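Local coordinates for protein peptidoglycan glycosyltransferase (Atopobium parvulum, PDB 4OVD) that belongs to the penicillin-binding proteins, and combines a dimerisation domain with a transpeptidase domain in a single chain, at residues Lys298-Ser303 / Asp374-Gly379; Lys367-Gly372 / Gly406-Gly411. All coordinates share one frame; numbering follows the deposited sequence.

Overall arrangement
Helix 366-375 serves both contacts: interaction 1 uses the turn that ends it, interaction 2 a ring from its first half, and their centres lie about 8 Å apart. They meet through helix 298-307. T301 OG1 of interaction 1 probably hydrogen-bonds A409 O of interaction 2 at 2.8 Å, and the same hydroxyl oxygen packs 3.8 Å from F369 CE1. K298, which fits the lysine of the family's SxxK motif, lies at the start of interaction 1; its CE is 3.8 Å from F410 CB, and its NZ hydrogen-bonds S351 OG and N353 OD1, in line with an SxN motif. Both contacts thus back onto the probable active-site region.

Interaction 1: Lys298-Ser303 / Asp374-Gly379; sequences KVITTS and DKFGIG
With chi1 at -68°, I300 carries CG1 beside its backbone N and CG2 opposite that N, so its two branches go to different partners in 374-379: CG2 to the ring of F376, and the longer CG1 branch to I378. F376 itself departs from a staggered position, with chi1 at -94°, and its ring extends back past I300 as far as S303. The two side chains slide by each other in opposite directions, so that I300 CG2 lies 3.9 Å from F376 CD2, near the root of the ring. At the ring's far end, F376 CZ comes within 3.6 Å of S303 CB. Both approaches to the ring are oblique. I300 and I378 meet differently, tip to tip, their CD1 methyls 4.2 Å apart.

The contact illustrates how a polar residue can present carbon to an aromatic ring. S303 OG donates to V299 O of the preceding helical turn at 2.6 Å, with a C=O...OG angle of 157° and the donor tilted from the carbonyl plane. V299 O also accepts the backbone N-H of S303, so one oxygen satisfies both donors while CB packs against the ring.

On the other side, a Schellman motif ends helix 366-375. G377 takes a positive phi there, and its N bonds D374 O at 3.0 Å; this turn places F376 and I378 so that both reach helix 298-307.

All four touching residues are buried in the transpeptidase domain. Helix 418-429 closes over the junction, its A424 touching both I300 and F376 and its V428 touching S303, and it also holds the turn through a hydrogen bond from G379 N to Q420 OE1. Helix 458-474 flanks helix 298-307, where E464 packs against V299 and S303.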
ATOM      1  N   LYS A 298      13.690   0.726   3.773  1.00 28.43           N
ATOM      2  CA  LYS A 298      14.851   1.552   4.085  1.00 28.66           C
ATOM      3  C   LYS A 298      14.545   3.049   4.119  1.00 30.87           C
ATOM      4  O   LYS A 298      15.291   3.800   4.674  1.00 30.49           O
ATOM      5  CB  LYS A 298      15.971   1.271   3.133  1.00 30.42           C
ATOM      6  CG  LYS A 298      16.426  -0.156   3.223  1.00 30.10           C
ATOM      7  CD  LYS A 298      17.543  -0.427   2.259  1.00 33.10           C
ATOM      8  CE  LYS A 298      17.830  -1.917   2.215  1.00 36.66           C
ATOM      9  NZ  LYS A 298      18.906  -2.230   1.297  1.00 38.16           N
ATOM     10  N   VAL A 299      13.455   3.468   3.516  1.00 28.45           N
ATOM     11  CA  VAL A 299      13.024   4.869   3.545  1.00 32.70           C
ATOM     12  C   VAL A 299      12.583   5.250   4.972  1.00 33.57           C
ATOM     13  O   VAL A 299      12.765   6.387   5.421  1.00 31.42           O
ATOM     14  CB  VAL A 299      11.896   5.010   2.534  1.00 33.54           C
ATOM     15  CG1 VAL A 299      11.140   6.302   2.767  1.00 39.80           C
ATOM     16  CG2 VAL A 299      12.499   4.942   1.124  1.00 33.90           C
ATOM     17  N   ILE A 300      12.020   4.273   5.686  1.00 29.79           N
ATOM     18  CA  ILE A 300      11.617   4.458   7.084  1.00 32.79           C
ATOM     19  C   ILE A 300      12.856   4.571   7.961  1.00 32.59           C
ATOM     20  O   ILE A 300      13.006   5.466   8.751  1.00 28.28           O
ATOM     21  CB  ILE A 300      10.672   3.295   7.501  1.00 29.82           C
ATOM     22  CG1 ILE A 300       9.384   3.511   6.705  1.00 33.76           C
ATOM     23  CG2 ILE A 300      10.307   3.354   8.938  1.00 29.50           C
ATOM     24  CD1 ILE A 300       8.524   2.324   6.521  1.00 41.76           C
ATOM     25  N   THR A 301      13.779   3.642   7.810  1.00 29.68           N
ATOM     26  CA  THR A 301      15.003   3.672   8.574  1.00 28.08           C
ATOM     27  C   THR A 301      15.764   4.972   8.368  1.00 30.16           C
ATOM     28  O   THR A 301      16.286   5.565   9.337  1.00 31.05           O
ATOM     29  CB  THR A 301      15.878   2.521   8.149  1.00 33.47           C
ATOM     30  OG1 THR A 301      15.105   1.312   8.332  1.00 31.92           O
ATOM     31  CG2 THR A 301      17.238   2.575   8.901  1.00 33.33           C
ATOM     32  N   THR A 302      15.885   5.435   7.120  1.00 26.54           N
ATOM     33  CA  THR A 302      16.660   6.674   6.921  1.00 27.75           C
ATOM     34  C   THR A 302      15.892   7.867   7.422  1.00 28.56           C
ATOM     35  O   THR A 302      16.497   8.825   7.933  1.00 31.56           O
ATOM     36  CB  THR A 302      17.078   6.841   5.451  1.00 31.47           C
ATOM     37  OG1 THR A 302      15.923   6.617   4.644  1.00 31.60           O
ATOM     38  CG2 THR A 302      18.002   5.741   5.025  1.00 33.67           C
ATOM     39  N   SER A 303      14.580   7.871   7.229  1.00 29.82           N
ATOM     40  CA  SER A 303      13.778   8.955   7.789  1.00 32.74           C
ATOM     41  C   SER A 303      13.957   9.117   9.307  1.00 35.25           C
ATOM     42  O   SER A 303      14.081  10.231   9.824  1.00 31.89           O
ATOM     43  CB  SER A 303      12.318   8.716   7.513  1.00 34.99           C
ATOM     44  OG  SER A 303      12.157   8.823   6.128  1.00 35.49           O
ATOM     45  N   ASP A 374       7.203   2.935  15.369  1.00 39.86           N
ATOM     46  CA  ASP A 374       5.919   3.084  15.999  1.00 40.69           C
ATOM     47  C   ASP A 374       5.256   4.378  15.553  1.00 45.32           C
ATOM     48  O   ASP A 374       4.095   4.389  15.212  1.00 40.47           O
ATOM     49  CB  ASP A 374       6.100   3.056  17.500  1.00 48.94           C
ATOM     50  CG  ASP A 374       4.811   2.893  18.220  1.00 59.96           C
ATOM     51  OD1 ASP A 374       4.357   1.731  18.303  1.00 66.03           O
ATOM     52  OD2 ASP A 374       4.296   3.900  18.746  1.00 66.15           O
ATOM     53  N   LYS A 375       6.013   5.472  15.511  1.00 40.01           N
ATOM     54  CA  LYS A 375       5.450   6.716  15.088  1.00 40.26           C
ATOM     55  C   LYS A 375       4.994   6.596  13.625  1.00 36.62           C
ATOM     56  O   LYS A 375       4.008   7.191  13.237  1.00 35.47           O
ATOM     57  CB  LYS A 375       6.567   7.763  15.220  1.00 53.63           C
ATOM     58  CG  LYS A 375       6.156   9.201  15.433  1.00 62.12           C
ATOM     59  CD  LYS A 375       7.390  10.000  15.827  1.00 69.54           C
ATOM     60  CE  LYS A 375       7.060  11.336  16.481  1.00 83.98           C
ATOM     61  NZ  LYS A 375       6.157  12.191  15.668  1.00 90.83           N
ATOM     62  N   PHE A 376       5.729   5.833  12.799  1.00 33.77           N
ATOM     63  CA  PHE A 376       5.361   5.647  11.396  1.00 34.68           C
ATOM     64  C   PHE A 376       4.172   4.707  11.203  1.00 36.15           C
ATOM     65  O   PHE A 376       3.782   4.405  10.033  1.00 38.93           O
ATOM     66  CB  PHE A 376       6.534   5.123  10.589  1.00 31.95           C
ATOM     67  CG  PHE A 376       7.357   6.174   9.891  1.00 36.90           C
ATOM     68  CD1 PHE A 376       6.897   6.721   8.705  1.00 38.59           C
ATOM     69  CD2 PHE A 376       8.606   6.568  10.357  1.00 32.17           C
ATOM     70  CE1 PHE A 376       7.646   7.646   7.994  1.00 37.35           C
ATOM     71  CE2 PHE A 376       9.354   7.474   9.649  1.00 38.20           C
ATOM     72  CZ  PHE A 376       8.877   8.021   8.462  1.00 35.22           C
ATOM     73  N   GLY A 377       3.609   4.211  12.305  1.00 34.94           N
ATOM     74  CA  GLY A 377       2.435   3.310  12.230  1.00 34.70           C
ATOM     75  C   GLY A 377       2.766   1.832  11.914  1.00 34.60           C
ATOM     76  O   GLY A 377       1.858   1.023  11.697  1.00 31.91           O
ATOM     77  N   ILE A 378       4.041   1.462  11.952  1.00 30.99           N
ATOM     78  CA  ILE A 378       4.430   0.095  11.591  1.00 29.36           C
ATOM     79  C   ILE A 378       3.972  -0.822  12.672  1.00 30.68           C
ATOM     80  O   ILE A 378       4.273  -0.592  13.810  1.00 33.60           O
ATOM     81  CB  ILE A 378       5.929  -0.020  11.373  1.00 31.50           C
ATOM     82  CG1 ILE A 378       6.372   0.954  10.283  1.00 34.20           C
ATOM     83  CG2 ILE A 378       6.280  -1.453  10.975  1.00 34.62           C
ATOM     84  CD1 ILE A 378       5.543   0.856   9.008  1.00 31.08           C
ATOM     85  N   GLY A 379       3.195  -1.855  12.321  1.00 33.97           N
ATOM     86  CA  GLY A 379       2.638  -2.716  13.320  1.00 34.66           C
ATOM     87  C   GLY A 379       1.304  -2.218  13.850  1.00 36.75           C
ATOM     88  O   GLY A 379       0.826  -2.731  14.817  1.00 36.60           O
TER

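Interaction 2: Lys367-Gly372 / Gly406-Gly411; sequences KRFAEG and GNMAFG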
ATOM      1  N   LYS A 367      16.260   1.874  20.636  1.00 38.69           N
ATOM      2  CA  LYS A 367      15.226   2.705  21.241  1.00 42.17           C
ATOM      3  C   LYS A 367      14.649   3.737  20.288  1.00 42.66           C
ATOM      4  O   LYS A 367      13.420   3.823  20.173  1.00 40.05           O
ATOM      5  CB  LYS A 367      15.771   3.405  22.491  1.00 45.70           C
ATOM      6  CG  LYS A 367      14.752   4.349  23.125  1.00 49.54           C
ATOM      7  CD  LYS A 367      15.171   4.727  24.541  1.00 55.42           C
ATOM      8  CE  LYS A 367      14.279   5.840  25.037  1.00 60.60           C
ATOM      9  NZ  LYS A 367      14.613   6.106  26.435  1.00 74.17           N
ATOM     10  N   ARG A 368      15.506   4.574  19.668  1.00 40.12           N
ATOM     11  CA  ARG A 368      15.000   5.577  18.724  1.00 41.54           C
ATOM     12  C   ARG A 368      14.442   4.901  17.507  1.00 37.28           C
ATOM     13  O   ARG A 368      13.490   5.409  16.900  1.00 33.90           O
ATOM     14  CB  ARG A 368      16.055   6.644  18.342  1.00 39.51           C
ATOM     15  CG  ARG A 368      16.348   7.608  19.481  1.00 47.04           C
ATOM     16  CD  ARG A 368      17.409   8.651  19.160  1.00 47.08           C
ATOM     17  NE  ARG A 368      18.707   8.032  18.898  1.00 43.67           N
ATOM     18  CZ  ARG A 368      19.859   8.637  19.144  1.00 48.95           C
ATOM     19  NH1 ARG A 368      19.844   9.838  19.710  1.00 43.75           N
ATOM     20  NH2 ARG A 368      21.025   8.018  18.862  1.00 48.94           N
ATOM     21  N   PHE A 369      14.996   3.736  17.159  1.00 36.28           N
ATOM     22  CA  PHE A 369      14.481   3.014  16.008  1.00 34.80           C
ATOM     23  C   PHE A 369      13.079   2.546  16.293  1.00 37.55           C
ATOM     24  O   PHE A 369      12.165   2.798  15.519  1.00 36.25           O
ATOM     25  CB  PHE A 369      15.345   1.797  15.660  1.00 35.59           C
ATOM     26  CG  PHE A 369      14.882   1.042  14.434  1.00 35.54           C
ATOM     27  CD1 PHE A 369      15.093   1.557  13.145  1.00 35.83           C
ATOM     28  CD2 PHE A 369      14.289  -0.160  14.556  1.00 36.58           C
ATOM     29  CE1 PHE A 369      14.719   0.854  12.063  1.00 37.89           C
ATOM     30  CE2 PHE A 369      13.926  -0.897  13.438  1.00 37.72           C
ATOM     31  CZ  PHE A 369      14.165  -0.400  12.193  1.00 37.52           C
ATOM     32  N   ALA A 370      12.908   1.815  17.384  1.00 38.41           N
ATOM     33  CA  ALA A 370      11.590   1.312  17.737  1.00 37.04           C
ATOM     34  C   ALA A 370      10.592   2.467  17.940  1.00 38.92           C
ATOM     35  O   ALA A 370       9.402   2.339  17.632  1.00 39.83           O
ATOM     36  CB  ALA A 370      11.666   0.432  18.959  1.00 41.45           C
ATOM     37  N   GLU A 371      11.033   3.606  18.461  1.00 37.13           N
ATOM     38  CA  GLU A 371      10.084   4.716  18.598  1.00 40.47           C
ATOM     39  C   GLU A 371       9.661   5.237  17.252  1.00 38.02           C
ATOM     40  O   GLU A 371       8.497   5.542  17.051  1.00 38.02           O
ATOM     41  CB  GLU A 371      10.639   5.863  19.444  1.00 45.16           C
ATOM     42  CG  GLU A 371      10.644   5.487  20.925  1.00 57.46           C
ATOM     43  CD  GLU A 371      11.437   6.455  21.778  1.00 68.01           C
ATOM     44  OE1 GLU A 371      12.171   7.310  21.219  1.00 77.31           O
ATOM     45  OE2 GLU A 371      11.351   6.316  23.011  1.00 64.89           O
ATOM     46  N   GLY A 372      10.584   5.262  16.295  1.00 35.74           N
ATOM     47  CA  GLY A 372      10.243   5.760  14.979  1.00 35.52           C
ATOM     48  C   GLY A 372       9.307   4.841  14.229  1.00 35.05           C
ATOM     49  O   GLY A 372       8.434   5.321  13.531  1.00 34.69           O
ATOM     50  N   GLY A 406      19.057  -4.292  13.847  1.00 38.16           N
ATOM     51  CA  GLY A 406      19.858  -4.331  12.599  1.00 36.92           C
ATOM     52  C   GLY A 406      19.160  -4.933  11.434  1.00 36.98           C
ATOM     53  O   GLY A 406      19.294  -4.468  10.294  1.00 36.58           O
ATOM     54  N   ASN A 407      18.416  -6.013  11.702  1.00 36.84           N
ATOM     55  CA  ASN A 407      17.646  -6.659  10.642  1.00 39.40           C
ATOM     56  C   ASN A 407      16.445  -5.841  10.198  1.00 31.84           C
ATOM     57  O   ASN A 407      16.117  -5.714   9.005  1.00 30.80           O
ATOM     58  CB  ASN A 407      17.192  -8.062  11.078  1.00 40.20           C
ATOM     59  CG  ASN A 407      18.332  -9.043  11.231  1.00 45.89           C
ATOM     60  OD1 ASN A 407      19.347  -8.953  10.587  1.00 50.74           O
ATOM     61  ND2 ASN A 407      18.145  -9.998  12.124  1.00 54.05           N
HETATM   62  N   MSE A 408      15.714  -5.326  11.152  1.00 29.98           N
HETATM   63  CA  MSE A 408      14.566  -4.485  10.814  1.00 34.76           C
HETATM   64  C   MSE A 408      14.971  -3.258  10.012  1.00 37.96           C
HETATM   65  O   MSE A 408      14.187  -2.747   9.194  1.00 35.15           O
HETATM   66  CB  MSE A 408      13.871  -3.961  12.051  1.00 33.99           C
HETATM   67  CG  MSE A 408      13.068  -5.128  12.626  1.00 37.07           C
HETATM   68 SE   MSE A 408      12.158  -4.496  14.297  0.60 36.45          SE
HETATM   69  CE  MSE A 408      10.856  -3.580  13.258  1.00 39.49           C
ATOM     70  N   ALA A 409      16.214  -2.812  10.189  1.00 31.53           N
ATOM     71  CA  ALA A 409      16.708  -1.613   9.468  1.00 30.06           C
ATOM     72  C   ALA A 409      16.616  -1.808   7.988  1.00 32.76           C
ATOM     73  O   ALA A 409      16.504  -0.818   7.268  1.00 29.87           O
ATOM     74  CB  ALA A 409      18.148  -1.323   9.859  1.00 32.23           C
ATOM     75  N   PHE A 410      16.808  -3.065   7.506  1.00 28.70           N
ATOM     76  CA  PHE A 410      16.699  -3.332   6.083  1.00 30.10           C
ATOM     77  C   PHE A 410      15.461  -4.118   5.756  1.00 35.43           C
ATOM     78  O   PHE A 410      15.355  -4.767   4.702  1.00 32.63           O
ATOM     79  CB  PHE A 410      17.967  -3.947   5.466  1.00 31.87           C
ATOM     80  CG  PHE A 410      18.464  -5.207   6.101  1.00 30.19           C
ATOM     81  CD1 PHE A 410      19.308  -5.170   7.149  1.00 34.37           C
ATOM     82  CD2 PHE A 410      18.195  -6.429   5.522  1.00 38.21           C
ATOM     83  CE1 PHE A 410      19.830  -6.304   7.701  1.00 35.44           C
ATOM     84  CE2 PHE A 410      18.741  -7.589   6.037  1.00 35.22           C
ATOM     85  CZ  PHE A 410      19.559  -7.520   7.156  1.00 38.09           C
ATOM     86  N   GLY A 411      14.475  -3.985   6.631  1.00 33.12           N
ATOM     87  CA  GLY A 411      13.195  -4.607   6.406  1.00 35.56           C
ATOM     88  C   GLY A 411      13.039  -6.114   6.638  1.00 37.92           C
ATOM     89  O   GLY A 411      12.116  -6.716   6.049  1.00 34.89           O
TER
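M408 O accepts the N-H of G411 at 2.9 Å, part of the Schellman motif that ends the short helix 404-408, and the same residue presents its side chain to F369. A type I beta turn runs from M408 to G411, and the positive phi of G411 carries the chain out of the helix. A neighbouring bond, from F410 N back to N407 O in the last helical turn, is 3.1 Å long. This helix ending sets the backbone of M408 and A409 before the aromatic ring.

F369 is the sole residue of 367-372 to touch the other segment. A chi1 of -178° swings the F369 ring to the side of CB opposite the backbone N, and so out from helix 366-375, delivering its far end to the turn. M408 CB meets that end at the edge, near the ring plane, and the 3.4 Å separation from F369 CE2 makes this a tight fit. Beside it, F369 CZ lies 3.7 Å from A409 N, an oblique approach that brings the ring against backbone as well as side chain. F369 CE1 reaches A409 CA at 4.1 Å, extending the packing along the peptide.

The contact is a worked example of an aromatic residue wedged between elements of a helical subdomain. Y400, from the loop before helix 404-408, touches both F369 and M408, while E360 and I364 of helix 353-364 pack against the ring. At the end of the turn, G411 is joined to G294 by backbone hydrogen bonds.

M408, present as selenomethionine, adds a Met-aromatic contact of the edge type. Its chain bends at chi3 (77°), bringing the terminal CE to 4.1 Å from F369 CE2, while SE lies 5.5 Å from the centroid of the F369 ring and 89° off the ring normal.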